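Local coordinates for protein intramolecular trans-sialidase (Macrobdella decora, PDB 3SLI) that cleaves terminal sialic acid from sialoglycoconjugates by intramolecular transfer, releasing it as 2,7-anhydro-Neu5Ac, at residues N385-Q390 against D406-M411; L338-H343 against S418-F423; D275-S280 against Y393-N398; T304-L309 against Y432-G437. All coordinates share one frame; numbering follows the deposited sequence.

Contact 1: N385-Q390 against D406-M411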
# COMPACT_ATOMS: atom_id res chain seq x y z
N ASN A 385 -28.48 -18.05 16.50
CA ASN A 385 -27.18 -17.50 16.15
C ASN A 385 -26.32 -17.28 17.40
O ASN A 385 -26.79 -16.72 18.39
CB ASN A 385 -27.35 -16.18 15.40
CG ASN A 385 -26.19 -15.89 14.46
OD1 ASN A 385 -25.02 -16.15 14.77
ND2 ASN A 385 -26.51 -15.35 13.29
N LEU A 386 -25.08 -17.77 17.36
CA LEU A 386 -24.15 -17.62 18.48
C LEU A 386 -23.44 -16.27 18.37
O LEU A 386 -23.20 -15.78 17.27
CB LEU A 386 -23.12 -18.75 18.47
CG LEU A 386 -23.36 -19.97 19.37
CD1 LEU A 386 -24.77 -20.49 19.19
CD2 LEU A 386 -22.33 -21.06 19.08
N THR A 387 -23.10 -15.68 19.51
CA THR A 387 -22.41 -14.40 19.52
C THR A 387 -21.27 -14.39 20.53
O THR A 387 -21.15 -15.28 21.37
CB THR A 387 -23.36 -13.23 19.91
OG1 THR A 387 -23.90 -13.45 21.22
CG2 THR A 387 -24.50 -13.09 18.91
N CYS A 388 -20.43 -13.37 20.42
CA CYS A 388 -19.31 -13.16 21.32
C CYS A 388 -19.04 -11.67 21.29
O CYS A 388 -19.53 -10.96 20.41
CB CYS A 388 -18.08 -13.97 20.88
SG CYS A 388 -17.63 -13.86 19.13
N LYS A 389 -18.32 -11.18 22.29
CA LYS A 389 -18.01 -9.77 22.39
C LYS A 389 -16.91 -9.34 21.42
O LYS A 389 -15.93 -10.06 21.21
CB LYS A 389 -17.58 -9.42 23.83
CG LYS A 389 -18.65 -9.67 24.88
CD LYS A 389 -19.87 -8.80 24.64
CE LYS A 389 -20.93 -9.01 25.71
NZ LYS A 389 -22.18 -8.26 25.39
N GLN A 390 -17.11 -8.17 20.82
CA GLN A 390 -16.16 -7.60 19.88
C GLN A 390 -15.03 -6.96 20.69
O GLN A 390 -15.25 -6.41 21.77
CB GLN A 390 -16.85 -6.54 19.03
CG GLN A 390 -15.94 -5.79 18.07
CD GLN A 390 -16.72 -4.84 17.19
OE1 GLN A 390 -17.15 -3.78 17.64
NE2 GLN A 390 -16.92 -5.22 15.94
N ASP A 406 -18.68 -4.27 25.04
CA ASP A 406 -19.98 -4.89 25.29
C ASP A 406 -20.78 -5.10 24.01
O ASP A 406 -21.95 -5.51 24.04
CB ASP A 406 -20.81 -4.13 26.35
CG ASP A 406 -20.66 -2.63 26.25
OD1 ASP A 406 -20.94 -2.06 25.17
OD2 ASP A 406 -20.27 -2.01 27.28
N VAL A 407 -20.14 -4.85 22.87
CA VAL A 407 -20.78 -5.03 21.57
C VAL A 407 -20.77 -6.51 21.16
O VAL A 407 -19.72 -7.15 21.16
CB VAL A 407 -20.06 -4.21 20.47
CG1 VAL A 407 -20.71 -4.45 19.11
CG2 VAL A 407 -20.10 -2.72 20.82
N ASP A 408 -21.94 -7.04 20.83
CA ASP A 408 -22.06 -8.43 20.41
C ASP A 408 -21.97 -8.58 18.90
O ASP A 408 -22.61 -7.84 18.16
CB ASP A 408 -23.39 -9.04 20.88
CG ASP A 408 -23.42 -9.29 22.36
OD1 ASP A 408 -22.85 -10.31 22.81
OD2 ASP A 408 -24.02 -8.47 23.09
N VAL A 409 -21.16 -9.53 18.46
CA VAL A 409 -21.00 -9.81 17.03
C VAL A 409 -21.21 -11.31 16.87
O VAL A 409 -21.02 -12.09 17.82
CB VAL A 409 -19.59 -9.42 16.48
CG1 VAL A 409 -19.40 -7.92 16.54
CG2 VAL A 409 -18.49 -10.14 17.25
N ASN A 410 -21.64 -11.72 15.68
CA ASN A 410 -21.86 -13.13 15.42
C ASN A 410 -20.56 -13.91 15.54
O ASN A 410 -19.51 -13.49 15.03
CB ASN A 410 -22.49 -13.33 14.05
CG ASN A 410 -23.93 -12.86 13.98
OD1 ASN A 410 -24.38 -12.38 12.94
ND2 ASN A 410 -24.66 -13.01 15.08
N MET A 411 -20.62 -15.03 16.25
CA MET A 411 -19.47 -15.90 16.45
C MET A 411 -19.13 -16.58 15.13
O MET A 411 -19.95 -17.30 14.57
CB MET A 411 -19.80 -16.96 17.50
CG MET A 411 -18.65 -17.86 17.85
SD MET A 411 -19.13 -19.04 19.10
CE MET A 411 -19.02 -18.03 20.60

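Contact 2: L338-H343 against S418-F423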
# COMPACT_ATOMS: atom_id res chain seq x y z
N LEU A 338 -13.92 -28.62 5.58
CA LEU A 338 -13.19 -27.75 6.50
C LEU A 338 -13.27 -28.41 7.88
O LEU A 338 -14.36 -28.80 8.31
CB LEU A 338 -13.85 -26.37 6.58
CG LEU A 338 -13.32 -25.23 5.73
CD1 LEU A 338 -14.26 -24.04 5.83
CD2 LEU A 338 -11.93 -24.84 6.21
N LYS A 339 -12.14 -28.53 8.56
CA LYS A 339 -12.14 -29.16 9.87
C LYS A 339 -12.20 -28.15 11.00
O LYS A 339 -11.75 -27.02 10.86
CB LYS A 339 -10.97 -30.13 10.03
CG LYS A 339 -9.57 -29.53 10.02
CD LYS A 339 -8.53 -30.65 10.01
CE LYS A 339 -7.13 -30.14 10.29
NZ LYS A 339 -6.10 -31.21 10.15
N LEU A 340 -12.78 -28.56 12.13
CA LEU A 340 -12.94 -27.70 13.28
C LEU A 340 -12.54 -28.40 14.57
O LEU A 340 -12.63 -29.62 14.68
CB LEU A 340 -14.40 -27.24 13.41
CG LEU A 340 -15.02 -26.44 12.27
CD1 LEU A 340 -16.51 -26.29 12.51
CD2 LEU A 340 -14.33 -25.07 12.14
N ARG A 341 -12.12 -27.59 15.53
CA ARG A 341 -11.71 -28.06 16.84
C ARG A 341 -12.66 -27.50 17.90
O ARG A 341 -12.87 -26.29 17.96
CB ARG A 341 -10.29 -27.57 17.14
CG ARG A 341 -9.88 -27.78 18.57
CD ARG A 341 -8.61 -27.05 18.92
NE ARG A 341 -8.43 -27.07 20.37
CZ ARG A 341 -8.82 -26.10 21.19
NH1 ARG A 341 -9.40 -25.01 20.71
NH2 ARG A 341 -8.69 -26.25 22.50
N TRP A 342 -13.26 -28.39 18.69
CA TRP A 342 -14.16 -27.95 19.76
C TRP A 342 -13.25 -27.29 20.78
O TRP A 342 -12.24 -27.86 21.17
CB TRP A 342 -14.88 -29.16 20.37
CG TRP A 342 -15.77 -28.82 21.53
CD1 TRP A 342 -15.62 -29.24 22.82
CD2 TRP A 342 -16.93 -27.98 21.51
NE1 TRP A 342 -16.62 -28.71 23.61
CE2 TRP A 342 -17.44 -27.93 22.83
CE3 TRP A 342 -17.60 -27.27 20.50
CZ2 TRP A 342 -18.57 -27.20 23.17
CZ3 TRP A 342 -18.73 -26.54 20.84
CH2 TRP A 342 -19.21 -26.51 22.17
N HIS A 343 -13.60 -26.08 21.22
CA HIS A 343 -12.76 -25.34 22.16
C HIS A 343 -12.35 -26.04 23.46
O HIS A 343 -11.39 -25.61 24.10
CB HIS A 343 -13.37 -23.96 22.47
CG HIS A 343 -14.61 -24.01 23.31
ND1 HIS A 343 -15.81 -24.52 22.84
CD2 HIS A 343 -14.85 -23.59 24.57
CE1 HIS A 343 -16.72 -24.41 23.79
NE2 HIS A 343 -16.17 -23.85 24.85
N SER A 418 -14.28 -18.27 19.42
CA SER A 418 -15.35 -19.12 18.90
C SER A 418 -15.31 -20.47 19.61
O SER A 418 -14.25 -20.92 20.05
CB SER A 418 -15.19 -19.32 17.40
OG SER A 418 -16.27 -20.07 16.87
N VAL A 419 -16.47 -21.11 19.72
CA VAL A 419 -16.56 -22.42 20.36
C VAL A 419 -16.02 -23.51 19.44
O VAL A 419 -15.62 -24.57 19.91
CB VAL A 419 -18.01 -22.75 20.80
CG1 VAL A 419 -18.46 -21.77 21.87
CG2 VAL A 419 -18.96 -22.74 19.61
N PHE A 420 -16.04 -23.24 18.13
CA PHE A 420 -15.54 -24.15 17.10
C PHE A 420 -14.52 -23.34 16.30
O PHE A 420 -14.90 -22.38 15.61
CB PHE A 420 -16.66 -24.60 16.17
CG PHE A 420 -17.34 -25.87 16.59
CD1 PHE A 420 -16.66 -27.08 16.57
CD2 PHE A 420 -18.67 -25.86 16.98
CE1 PHE A 420 -17.29 -28.26 16.93
CE2 PHE A 420 -19.32 -27.04 17.34
CZ PHE A 420 -18.63 -28.24 17.31
N LYS A 421 -13.25 -23.72 16.39
CA LYS A 421 -12.18 -23.01 15.72
C LYS A 421 -11.56 -23.70 14.50
O LYS A 421 -11.26 -24.90 14.54
CB LYS A 421 -11.08 -22.67 16.73
CG LYS A 421 -11.62 -21.92 17.95
CD LYS A 421 -10.53 -21.55 18.93
CE LYS A 421 -9.62 -20.46 18.39
NZ LYS A 421 -8.59 -20.09 19.40
N ALA A 422 -11.38 -22.93 13.43
CA ALA A 422 -10.79 -23.45 12.20
C ALA A 422 -9.30 -23.69 12.38
O ALA A 422 -8.67 -23.14 13.29
CB ALA A 422 -11.04 -22.48 11.04
N PHE A 423 -8.74 -24.53 11.52
CA PHE A 423 -7.32 -24.85 11.58
C PHE A 423 -6.55 -23.56 11.27
O PHE A 423 -6.87 -22.86 10.30
CB PHE A 423 -6.98 -25.96 10.57
CG PHE A 423 -5.57 -26.47 10.66
CD1 PHE A 423 -5.14 -27.18 11.78
CD2 PHE A 423 -4.66 -26.23 9.63
CE1 PHE A 423 -3.82 -27.64 11.87
CE2 PHE A 423 -3.34 -26.68 9.71
CZ PHE A 423 -2.92 -27.39 10.84
O HOH W 1 -10.27 -25.52 9.39

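Contact 3: D275-S280 against Y393-N398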
# COMPACT_ATOMS: atom_id res chain seq x y z
N ASP A 275 -4.51 6.33 15.10
CA ASP A 275 -3.17 6.76 14.71
C ASP A 275 -2.15 5.82 15.33
O ASP A 275 -1.94 5.83 16.54
CB ASP A 275 -2.91 8.20 15.17
CG ASP A 275 -3.75 9.23 14.42
OD1 ASP A 275 -4.16 8.96 13.27
OD2 ASP A 275 -3.99 10.32 14.98
N TRP A 276 -1.54 4.99 14.50
CA TRP A 276 -0.54 4.04 14.98
C TRP A 276 0.78 4.75 15.29
O TRP A 276 1.24 5.57 14.50
CB TRP A 276 -0.32 2.92 13.96
CG TRP A 276 -0.12 1.59 14.60
CD1 TRP A 276 1.06 0.92 14.76
CD2 TRP A 276 -1.13 0.78 15.22
NE1 TRP A 276 0.85 -0.26 15.42
CE2 TRP A 276 -0.49 -0.37 15.72
CE3 TRP A 276 -2.51 0.91 15.39
CZ2 TRP A 276 -1.18 -1.39 16.38
CZ3 TRP A 276 -3.20 -0.10 16.05
CH2 TRP A 276 -2.53 -1.24 16.54
N PRO A 277 1.39 4.44 16.45
CA PRO A 277 2.67 5.08 16.83
C PRO A 277 3.78 4.77 15.83
O PRO A 277 3.86 3.66 15.27
CB PRO A 277 2.96 4.49 18.21
CG PRO A 277 2.23 3.17 18.19
CD PRO A 277 0.95 3.51 17.50
N ARG A 278 4.59 5.78 15.56
CA ARG A 278 5.68 5.66 14.62
C ARG A 278 7.05 5.70 15.31
O ARG A 278 8.08 5.73 14.65
CB ARG A 278 5.57 6.77 13.57
CG ARG A 278 4.22 6.80 12.84
CD ARG A 278 4.40 6.80 11.33
NE ARG A 278 5.39 7.78 10.95
CZ ARG A 278 6.48 7.55 10.24
NH1 ARG A 278 6.76 6.34 9.76
NH2 ARG A 278 7.37 8.52 10.12
N ASP A 279 7.05 5.70 16.64
CA ASP A 279 8.31 5.72 17.39
C ASP A 279 9.01 4.36 17.25
O ASP A 279 8.36 3.36 16.91
CB ASP A 279 8.06 6.04 18.87
CG ASP A 279 7.27 4.96 19.59
OD1 ASP A 279 6.03 4.95 19.46
OD2 ASP A 279 7.89 4.13 20.27
N SER A 280 10.30 4.32 17.58
CA SER A 280 11.11 3.10 17.46
C SER A 280 10.57 1.86 18.17
O SER A 280 10.94 0.74 17.82
CB SER A 280 12.54 3.38 17.92
OG SER A 280 12.58 3.69 19.31
N TYR A 393 -8.97 -2.08 20.56
CA TYR A 393 -7.53 -2.06 20.72
C TYR A 393 -7.07 -0.62 20.92
O TYR A 393 -7.47 0.27 20.17
CB TYR A 393 -6.85 -2.70 19.50
CG TYR A 393 -7.46 -2.32 18.16
CD1 TYR A 393 -8.62 -2.95 17.71
CD2 TYR A 393 -6.89 -1.34 17.36
CE1 TYR A 393 -9.20 -2.61 16.48
CE2 TYR A 393 -7.45 -0.99 16.12
CZ TYR A 393 -8.60 -1.63 15.69
OH TYR A 393 -9.17 -1.29 14.48
N ASN A 394 -6.25 -0.40 21.95
CA ASN A 394 -5.75 0.94 22.27
C ASN A 394 -4.37 0.83 22.91
O ASN A 394 -4.09 -0.12 23.64
CB ASN A 394 -6.68 1.64 23.28
CG ASN A 394 -8.10 1.81 22.77
OD1 ASN A 394 -8.37 2.68 21.95
ND2 ASN A 394 -9.02 0.97 23.26
N PHE A 395 -3.53 1.83 22.66
CA PHE A 395 -2.20 1.85 23.23
C PHE A 395 -2.15 2.48 24.62
O PHE A 395 -2.78 3.52 24.86
CB PHE A 395 -1.22 2.60 22.32
CG PHE A 395 -0.63 1.75 21.23
CD1 PHE A 395 0.51 0.99 21.48
CD2 PHE A 395 -1.22 1.69 19.98
CE1 PHE A 395 1.07 0.18 20.48
CE2 PHE A 395 -0.68 0.89 18.97
CZ PHE A 395 0.47 0.13 19.23
N SER A 396 -1.46 1.80 25.53
CA SER A 396 -1.25 2.27 26.89
C SER A 396 0.27 2.30 26.92
O SER A 396 0.92 1.27 27.13
CB SER A 396 -1.78 1.26 27.91
OG SER A 396 -1.66 1.77 29.23
N GLY A 397 0.84 3.47 26.63
CA GLY A 397 2.28 3.59 26.56
C GLY A 397 2.66 2.86 25.28
O GLY A 397 1.97 3.00 24.27
N ASN A 398 3.70 2.03 25.34
CA ASN A 398 4.14 1.27 24.17
C ASN A 398 3.40 -0.06 24.07
O ASN A 398 3.67 -0.86 23.18
CB ASN A 398 5.65 0.98 24.23
CG ASN A 398 6.50 2.21 24.04
OD1 ASN A 398 6.16 3.10 23.27
ND2 ASN A 398 7.63 2.25 24.72
O HOH W 2 4.48 3.66 21.15

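Contact 4: T304-L309 against Y432-G437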
# COMPACT_ATOMS: atom_id res chain seq x y z
N THR A 304 -19.49 -13.75 -19.14
CA THR A 304 -20.67 -13.61 -18.29
C THR A 304 -20.80 -12.23 -17.64
O THR A 304 -21.82 -11.91 -17.03
CB THR A 304 -20.65 -14.65 -17.16
OG1 THR A 304 -19.46 -14.49 -16.38
CG2 THR A 304 -20.68 -16.06 -17.73
N LYS A 305 -19.75 -11.42 -17.77
CA LYS A 305 -19.66 -10.07 -17.20
C LYS A 305 -19.56 -10.09 -15.68
O LYS A 305 -19.50 -9.03 -15.04
CB LYS A 305 -20.84 -9.18 -17.65
CG LYS A 305 -20.98 -9.03 -19.17
CD LYS A 305 -19.71 -8.49 -19.82
CE LYS A 305 -19.80 -8.56 -21.35
NZ LYS A 305 -18.46 -8.46 -22.00
N ARG A 306 -19.47 -11.29 -15.11
CA ARG A 306 -19.34 -11.48 -13.67
C ARG A 306 -17.95 -11.06 -13.19
O ARG A 306 -16.96 -11.23 -13.92
CB ARG A 306 -19.56 -12.97 -13.33
CG ARG A 306 -19.32 -13.36 -11.88
CD ARG A 306 -19.91 -14.73 -11.57
NE ARG A 306 -21.37 -14.73 -11.69
CZ ARG A 306 -22.15 -15.78 -11.42
NH1 ARG A 306 -21.63 -16.93 -11.02
NH2 ARG A 306 -23.47 -15.65 -11.50
N ILE A 307 -17.86 -10.48 -11.99
CA ILE A 307 -16.56 -10.07 -11.45
C ILE A 307 -16.30 -10.86 -10.18
O ILE A 307 -17.25 -11.27 -9.49
CB ILE A 307 -16.45 -8.54 -11.17
CG1 ILE A 307 -17.34 -8.13 -10.00
CG2 ILE A 307 -16.78 -7.74 -12.43
CD1 ILE A 307 -17.13 -6.68 -9.56
N PHE A 308 -15.03 -11.10 -9.88
CA PHE A 308 -14.64 -11.87 -8.71
C PHE A 308 -13.60 -11.10 -7.91
O PHE A 308 -12.77 -10.39 -8.48
CB PHE A 308 -14.01 -13.22 -9.11
CG PHE A 308 -14.81 -14.01 -10.12
CD1 PHE A 308 -14.75 -13.70 -11.48
CD2 PHE A 308 -15.62 -15.07 -9.71
CE1 PHE A 308 -15.49 -14.42 -12.42
CE2 PHE A 308 -16.36 -15.80 -10.65
CZ PHE A 308 -16.29 -15.48 -12.00
N LEU A 309 -13.68 -11.24 -6.59
CA LEU A 309 -12.72 -10.63 -5.68
C LEU A 309 -12.15 -11.78 -4.86
O LEU A 309 -12.91 -12.53 -4.22
CB LEU A 309 -13.41 -9.61 -4.75
CG LEU A 309 -12.56 -9.09 -3.58
CD1 LEU A 309 -11.38 -8.27 -4.10
CD2 LEU A 309 -13.40 -8.26 -2.61
N TYR A 432 -18.35 -13.28 -5.71
CA TYR A 432 -18.56 -12.80 -7.06
C TYR A 432 -19.69 -11.78 -7.03
O TYR A 432 -20.47 -11.72 -6.06
CB TYR A 432 -18.86 -13.94 -8.05
CG TYR A 432 -20.22 -14.60 -7.91
CD1 TYR A 432 -21.37 -14.00 -8.42
CD2 TYR A 432 -20.34 -15.86 -7.32
CE1 TYR A 432 -22.61 -14.64 -8.35
CE2 TYR A 432 -21.58 -16.50 -7.24
CZ TYR A 432 -22.71 -15.89 -7.76
OH TYR A 432 -23.92 -16.54 -7.71
N SER A 433 -19.77 -10.98 -8.08
CA SER A 433 -20.79 -9.96 -8.21
C SER A 433 -21.17 -9.81 -9.67
O SER A 433 -20.31 -9.77 -10.55
CB SER A 433 -20.28 -8.62 -7.67
OG SER A 433 -21.16 -7.56 -8.02
N ASP A 434 -22.48 -9.73 -9.91
CA ASP A 434 -23.03 -9.56 -11.25
C ASP A 434 -23.58 -8.15 -11.45
O ASP A 434 -24.06 -7.82 -12.52
CB ASP A 434 -24.13 -10.60 -11.50
CG ASP A 434 -23.58 -12.00 -11.66
OD1 ASP A 434 -22.63 -12.18 -12.46
OD2 ASP A 434 -24.10 -12.92 -10.99
N ASP A 435 -23.49 -7.31 -10.41
CA ASP A 435 -23.97 -5.93 -10.51
C ASP A 435 -22.90 -4.90 -10.15
O ASP A 435 -23.19 -3.88 -9.52
CB ASP A 435 -25.23 -5.74 -9.66
CG ASP A 435 -25.04 -6.18 -8.22
OD1 ASP A 435 -23.89 -6.28 -7.74
OD2 ASP A 435 -26.06 -6.41 -7.55
N GLU A 436 -21.65 -5.20 -10.50
CA GLU A 436 -20.51 -4.32 -10.25
C GLU A 436 -20.33 -3.83 -8.81
O GLU A 436 -20.06 -2.64 -8.57
CB GLU A 436 -20.52 -3.15 -11.25
CG GLU A 436 -20.62 -3.61 -12.71
CD GLU A 436 -20.50 -2.48 -13.71
OE1 GLU A 436 -20.45 -1.30 -13.30
OE2 GLU A 436 -20.45 -2.77 -14.93
N GLY A 437 -20.49 -4.74 -7.86
CA GLY A 437 -20.30 -4.38 -6.47
C GLY A 437 -21.52 -3.94 -5.68
O GLY A 437 -21.38 -3.62 -4.50
O HOH W 3 -22.59 -10.35 -14.69
O HOH W 4 -20.52 -7.24 -12.34
O HOH W 5 -24.06 -18.42 -9.96

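Contact 1: N385-Q390 against D406-M411
K389 and D408 face each other across an antiparallel pair of strands and join in a salt bridge at the surface. The lysine sets CG beside its own backbone N (chi1 -62°), bends once at chi2 and then runs straight, which carries NZ across to D408 OD2 at 3.0 Å. NZ arrives from above the carboxylate plane, 41° out of it, and also gives a hydrogen bond to D406 O at 3.1 Å, so two acceptors hold the ammonium group. Beside C388, M411 packs against L386 and T387. Its CG is anti to the backbone N, and a bend at chi3 brings CE to 3.6 Å from T387 O, while SD rests 3.8 Å from L386 CD2. The extended Q390 crosses V409, with NE2 3.7 Å from V409 CG1 and bonded beyond the pair to D267 O. C388 and V409 exchange two backbone bonds, M411 N donates to L386 O and Q390 N to V407 O. Strand 384-396 also pairs with strands 379-381 and 399-405; L379 bonds to the backbones of L386 and M411, and the M411 side chain reaches S418 and V419.

Contact 2: L338-H343 against S418-F423
V419 and H343 meet where strand 335-342 ends and just before strand 420-422 begins, next to S418, whose OG reaches forward to donate to F420 O. V419 O is gripped twice by H343: by the backbone N at 2.8 Å and by ND1 at 2.9 Å, the latter in the carbonyl plane and on a lone pair. This double hold depends on the H343 torsion, which places CG between its backbone N and carbonyl carbon (chi1 71°), curling the imidazole back alongside V419 and setting ND1 over a face of the W342 indole. F420 comes next. It offers its ring face to the edge of the W342 six-membered ring in a T-shaped pair, planes 64° apart, with W342 CE3 3.5 Å from F420 CZ; L340 packs against the same phenyl ring through CB and CD1. K421 forms the hydrogen-bonded pair with R341: R341 N to K421 O and K421 N to R341 O are both 3.0 Å. The R341 and K421 side chains run alongside each other, the guanidinium edge toward K421 CD, and R341 NE and NH2 turn to A346 O and D345 O. A422 adds its methyl group beside L340 CD2. At F423 a water bridges the backbones: it donates to K339 O (2.6 Å) and accepts from F423 N (2.8 Å). K339 NZ sits over the F423 ring face, 4.7 Å from its centroid, a cation-pi contact. Strand 335-342 runs between strands 420-422 and 352-354, and F420 is further enclosed by the rings of Y352 and F371.

Contact 3: D275-S280 against Y393-N398
The indole of W276 receives the edge of F395 on one face, with the P277 CD methylene over the rim of the same face, while Y393 CD2 approaches the indole edge, 4.1 Å from W276 CZ3. F395 in turn has P277 CG over a ring face, 3.8 Å from the centroid and 17° off the normal, a CH-pi contact; W276 CE2 and N398 O lie at its edge in the ring plane. The F395 and W276 rings thus form a T-shaped pair, 4.8 Å between centroids and planes 80° apart, and F395 CE2 fills the corner between indole and proline, 3.5 Å from W276 CZ2 and 3.4 Å from P277 CD. F395 CG lies anti to its carbonyl carbon (chi1 -85°), which points the ring from the strand into this corner. Apolar and ring contacts do the joining here, and the polar link is a water that donates both to D279 OD1 (2.6 Å) and to N398 OD1 (2.8 Å). The other carboxylate oxygen, D279 OD2, is held by V281 N and G282 N, and W276 NE1 by V285 O, so both side chains are fixed from within their own loop. That loop lies between strands 261-264 and 292-300 and takes the end of the hairpin made by strands 384-396 and 399-405; L400 of the second hairpin strand touches W276, Y393 and F395, and H660 meets W276 edge-to-face.

Contact 4: T304-L309 against Y432-G437
R306 starts with CG anti to its backbone N and bends at chi3 (-65°), while Y432 holds CG between its backbone N and carbonyl carbon (chi1 71°); together these torsions lay the guanidinium flat on the tyrosine ring. The second segment opens an Asp box, the Ser-x-Asp-x-Gly-x-Ser-Trp hairpin turn of sialidase beta-propellers, running from S433 through D435 and G437 to S439 and W440. The stacked planes of R306 and Y432 are 11° apart with centres 3.7 Å apart, a cation-pi arrangement. D434 fixes the rotation of the guanidinium by a side-on, two-nitrogen salt bridge: R306 NE reaches D434 OD1 at 2.9 Å, nearly straight and in the guanidinium plane, while NH2 reaches the syn lone pair of OD2 at 2.8 Å by a more bent bond. One side chain is therefore held over a face by Y432 and along an edge by D434. I307 N to S433 O and S433 N to I307 O are both 2.9 Å, a pair of backbone bonds, and I307 CG1 packs 3.8 Å from S433 CB before the isoleucine continues to W440. Within the turn, S433 OG accepts from G437 N, and weakly from D435 N, and also bonds to S439 O. D435 bonds to S439 OG. One water accepts from R306 NH1 at 3.0 Å and lies 2.9 Å from Y432 OH.

Contact 4 joins strands 307-314 and 427-433 of one sheet in the catalytic beta-propeller. The chain between those two strands supplies both halves of contacts 1 and 2 and the hairpin side of contact 3, all in a separate antiparallel sheet consistent with an insertion into a propeller blade. Contacts 1 and 2 have centres about 17 Å apart and touch through M411 and L386 against S418 and V419. Contacts 1 and 3 share strand 384-396, about 27 Å apart between centres; the partner loop 275-280 precedes the insertion in sequence. Contacts 3 and 4 are the most distant pair, about 39 Å between centres, and contact 4 touches none of the others.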